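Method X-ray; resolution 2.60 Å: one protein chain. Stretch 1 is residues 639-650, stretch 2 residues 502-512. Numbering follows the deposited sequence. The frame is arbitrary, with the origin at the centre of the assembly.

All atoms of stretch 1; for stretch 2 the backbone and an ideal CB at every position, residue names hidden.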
# COMPACT_ATOMS: atom_id res chain seq x y z
N LYS A 639 23.08 18.88 -3.71
CA LYS A 639 21.91 19.46 -4.36
C LYS A 639 20.76 19.67 -3.37
O LYS A 639 19.91 20.53 -3.58
CB LYS A 639 21.45 18.58 -5.54
CG LYS A 639 22.45 18.52 -6.70
CD LYS A 639 22.11 17.42 -7.68
CE LYS A 639 23.33 17.00 -8.47
NZ LYS A 639 23.08 15.73 -9.22
N ASP A 640 20.73 18.87 -2.31
CA ASP A 640 19.71 19.03 -1.28
C ASP A 640 19.93 20.30 -0.48
O ASP A 640 20.92 20.44 0.24
CB ASP A 640 19.70 17.83 -0.32
CG ASP A 640 18.49 17.82 0.62
OD1 ASP A 640 18.00 18.90 1.02
OD2 ASP A 640 18.02 16.72 0.97
N ASP A 641 18.99 21.23 -0.61
CA ASP A 641 19.02 22.45 0.19
C ASP A 641 18.28 22.21 1.51
O ASP A 641 17.37 21.38 1.58
CB ASP A 641 18.39 23.61 -0.57
CG ASP A 641 18.52 24.91 0.16
OD1 ASP A 641 17.77 25.86 -0.16
OD2 ASP A 641 19.39 24.98 1.06
N ASP A 642 18.66 22.95 2.55
CA ASP A 642 18.03 22.81 3.86
C ASP A 642 17.97 21.36 4.35
O ASP A 642 16.88 20.81 4.53
CB ASP A 642 16.62 23.41 3.85
CG ASP A 642 16.08 23.69 5.24
OD1 ASP A 642 16.87 24.07 6.13
OD2 ASP A 642 14.87 23.53 5.46
N PRO A 643 19.13 20.73 4.55
CA PRO A 643 19.24 19.34 4.99
C PRO A 643 18.78 19.11 6.42
O PRO A 643 18.32 18.03 6.75
CB PRO A 643 20.73 19.03 4.86
CG PRO A 643 21.29 20.13 3.99
CD PRO A 643 20.46 21.32 4.27
N ASN A 644 18.92 20.11 7.28
CA ASN A 644 18.51 19.97 8.67
C ASN A 644 17.20 20.66 8.95
O ASN A 644 16.83 20.86 10.11
CB ASN A 644 19.58 20.51 9.58
CG ASN A 644 20.90 19.83 9.38
OD1 ASN A 644 20.94 18.70 8.86
ND2 ASN A 644 21.98 20.49 9.77
N GLY A 645 16.51 21.05 7.89
CA GLY A 645 15.21 21.70 7.99
C GLY A 645 15.25 23.00 8.77
O GLY A 645 14.23 23.44 9.29
N GLU A 646 16.42 23.62 8.86
CA GLU A 646 16.50 24.91 9.56
C GLU A 646 15.61 25.98 8.89
O GLU A 646 15.02 26.81 9.57
CB GLU A 646 17.95 25.38 9.64
CG GLU A 646 18.84 24.56 10.60
CD GLU A 646 18.39 24.62 12.06
OE1 GLU A 646 17.77 25.63 12.47
OE2 GLU A 646 18.66 23.66 12.82
N LYS A 647 15.50 25.94 7.57
CA LYS A 647 14.61 26.87 6.88
C LYS A 647 13.14 26.56 7.21
O LYS A 647 12.33 27.48 7.33
CB LYS A 647 14.85 26.83 5.37
CG LYS A 647 16.30 27.16 5.01
CD LYS A 647 16.53 27.29 3.50
CE LYS A 647 18.00 27.57 3.18
NZ LYS A 647 18.23 27.85 1.73
N LEU A 648 12.82 25.28 7.38
CA LEU A 648 11.47 24.89 7.81
C LEU A 648 11.09 25.51 9.15
O LEU A 648 10.02 26.11 9.30
CB LEU A 648 11.38 23.38 7.89
CG LEU A 648 11.64 22.73 6.54
CD1 LEU A 648 11.77 21.21 6.67
CD2 LEU A 648 10.54 23.13 5.55
N ALA A 649 11.97 25.35 10.13
CA ALA A 649 11.72 25.85 11.48
C ALA A 649 11.64 27.36 11.52
O ALA A 649 10.96 27.93 12.37
CB ALA A 649 12.78 25.35 12.43
N ALA A 650 12.32 28.02 10.58
CA ALA A 650 12.44 29.48 10.59
C ALA A 650 11.30 30.16 9.83
O ALA A 650 11.43 31.31 9.42
CB ALA A 650 13.77 29.90 10.02
N UNK A 502 13.77 19.79 19.10
CA UNK A 502 14.44 20.08 17.83
C UNK A 502 13.45 20.24 16.68
O UNK A 502 13.32 19.35 15.82
CB UNK A 502 15.44 18.97 17.50
N UNK A 503 12.75 21.37 16.66
CA UNK A 503 11.72 21.64 15.67
C UNK A 503 12.22 21.45 14.25
O UNK A 503 11.49 20.98 13.39
CB UNK A 503 11.19 23.06 15.84
N UNK A 504 13.48 21.79 14.01
CA UNK A 504 14.05 21.72 12.67
C UNK A 504 14.08 20.29 12.13
O UNK A 504 13.56 20.04 11.05
CB UNK A 504 15.46 22.30 12.67
N UNK A 505 14.68 19.36 12.88
CA UNK A 505 14.80 17.98 12.39
C UNK A 505 13.47 17.26 12.45
O UNK A 505 13.21 16.34 11.66
CB UNK A 505 15.84 17.21 13.20
N UNK A 506 12.63 17.65 13.40
CA UNK A 506 11.30 17.08 13.46
C UNK A 506 10.53 17.38 12.17
O UNK A 506 9.99 16.48 11.54
CB UNK A 506 10.54 17.62 14.68
N UNK A 507 10.51 18.66 11.77
CA UNK A 507 9.79 19.04 10.56
C UNK A 507 10.40 18.38 9.32
O UNK A 507 9.68 17.91 8.42
CB UNK A 507 9.79 20.56 10.40
N UNK A 508 11.73 18.33 9.29
CA UNK A 508 12.44 17.75 8.16
C UNK A 508 11.98 16.31 7.94
O UNK A 508 11.71 15.91 6.81
CB UNK A 508 13.95 17.80 8.39
N UNK A 509 11.87 15.55 9.03
CA UNK A 509 11.41 14.16 8.95
C UNK A 509 9.97 14.06 8.43
O UNK A 509 9.70 13.29 7.50
CB UNK A 509 11.51 13.50 10.33
N UNK A 510 9.06 14.82 9.04
CA UNK A 510 7.66 14.83 8.61
C UNK A 510 7.56 15.21 7.12
O UNK A 510 6.82 14.59 6.35
CB UNK A 510 6.85 15.80 9.47
N UNK A 511 8.33 16.22 6.71
CA UNK A 511 8.36 16.59 5.30
C UNK A 511 8.87 15.44 4.42
O UNK A 511 8.40 15.25 3.30
CB UNK A 511 9.24 17.83 5.10
N UNK A 512 9.82 14.66 4.93
CA UNK A 512 10.34 13.55 4.15
C UNK A 512 9.29 12.46 3.92
O UNK A 512 9.20 11.92 2.81
CB UNK A 512 11.56 12.95 4.85

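Position 502 lies just before the helix that begins at 503. Its ideal CB has nothing of stretch 1 within 5.5 Å. A residue able to cap the helix, such as Ser, Thr, Asp or Asn, would suit. It is N502. Its OD1 accepts from the backbone N of position 505 at 3.3 Å, a capping bond.

At 503 the CB points sideways, 4.4 Å from A649 CB. Many side chains would fit. It is T503, whose CB makes that loose contact.

Position 504 points toward the turn around N644 and G645. Its ideal CB is 3.2 Å from N644 O, already tight, and 3.5 Å from E646 OE2. Little beyond CB fits, so Ala or Gly is expected. It is A504. Its CB also packs on A649 CB at 4.1 Å. G645 has positive phi, and a CB there would lie 2.6 Å from A504 O, a clash.

At 505 the CB points sideways, 4.9 Å from N644 O. A long side chain could reach N644; apolar or polar would do. It is L505. Its CD2 lies 4.0 Å from N644 CB.

Position 506 also points sideways and meets nothing of stretch 1. The choice is open from this side. It is A506.

Position 507 points toward L648, with its ideal CB 4.1 Å from L648 CB. An apolar side chain suits. It is L507. Its CD1 touches L648 CB at 3.9 Å and A649 N at 3.9 Å.

Position 508 points toward stretch 1, its ideal CB 4.1 Å from G645 CA. Beyond lie the carbonyl of D642 and the carboxylate of D640. A long donor, Lys or Arg, is favoured. It is K508. NZ donates to D642 O at 2.8 Å and forms a long salt bridge with D640 OD1 at 3.8 Å. The aliphatic part is used too: CD lies 4.2 Å from L648 CD1.

Position 509 points away, so its CB predicts little. It is R509. Its side chain bends back, and NH1 donates to water 1 at 2.6 Å, which donates to P643 O at 3.1 Å.

Position 510 is out of reach and unconstrained here. It is Y510.

Position 511 points toward L648, its ideal CB 4.5 Å from L648 CD1. An aliphatic or aromatic side chain would suit. It is H511. L648 CD2 sits over one ring face, 4.1 Å from the centroid, a CH-pi contact.

Position 512 is out of reach, so stretch 1 sets no preference. It is T512, whose OG1 donates to K508 O at 3.0 Å within the helix.

Stretch 2, residues 502-512: NTALALKRYHT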
# COMPACT_ATOMS: atom_id res chain seq x y z
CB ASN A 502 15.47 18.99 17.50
CG ASN A 502 16.53 19.46 16.50
OD1 ASN A 502 16.25 20.27 15.62
ND2 ASN A 502 17.74 18.94 16.64
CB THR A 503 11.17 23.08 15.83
OG1 THR A 503 10.89 23.32 17.22
CG2 THR A 503 9.89 23.28 15.05
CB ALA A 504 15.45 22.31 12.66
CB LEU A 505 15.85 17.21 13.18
CG LEU A 505 17.30 17.64 13.10
CD1 LEU A 505 18.08 16.79 14.08
CD2 LEU A 505 17.87 17.52 11.68
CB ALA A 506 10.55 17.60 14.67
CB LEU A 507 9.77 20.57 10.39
CG LEU A 507 8.86 21.41 11.29
CD1 LEU A 507 9.14 22.87 11.07
CD2 LEU A 507 7.40 21.13 11.03
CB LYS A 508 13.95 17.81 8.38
CG LYS A 508 14.78 17.29 7.22
CD LYS A 508 14.48 18.08 5.95
CE LYS A 508 15.46 17.74 4.84
NZ LYS A 508 15.33 18.66 3.68
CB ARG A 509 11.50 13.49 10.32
CG ARG A 509 12.90 13.48 10.89
CD ARG A 509 13.80 12.55 10.07
NE ARG A 509 15.14 12.53 10.63
CZ ARG A 509 16.12 13.35 10.26
NH1 ARG A 509 15.91 14.26 9.33
NH2 ARG A 509 17.31 13.27 10.84
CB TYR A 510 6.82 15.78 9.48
CG TYR A 510 6.89 15.47 10.96
CD1 TYR A 510 7.04 14.16 11.41
CD2 TYR A 510 6.84 16.48 11.92
CE1 TYR A 510 7.12 13.86 12.76
CE2 TYR A 510 6.92 16.20 13.27
CZ TYR A 510 7.05 14.88 13.69
OH TYR A 510 7.14 14.58 15.04
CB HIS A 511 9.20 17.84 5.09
CG HIS A 511 8.44 19.11 5.31
ND1 HIS A 511 8.04 19.92 4.28
CD2 HIS A 511 7.99 19.68 6.45
CE1 HIS A 511 7.38 20.95 4.77
NE2 HIS A 511 7.34 20.83 6.09
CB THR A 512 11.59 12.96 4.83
OG1 THR A 512 12.63 13.93 4.78
CG2 THR A 512 12.07 11.69 4.14
O HOH W 1 18.06 15.37 8.36
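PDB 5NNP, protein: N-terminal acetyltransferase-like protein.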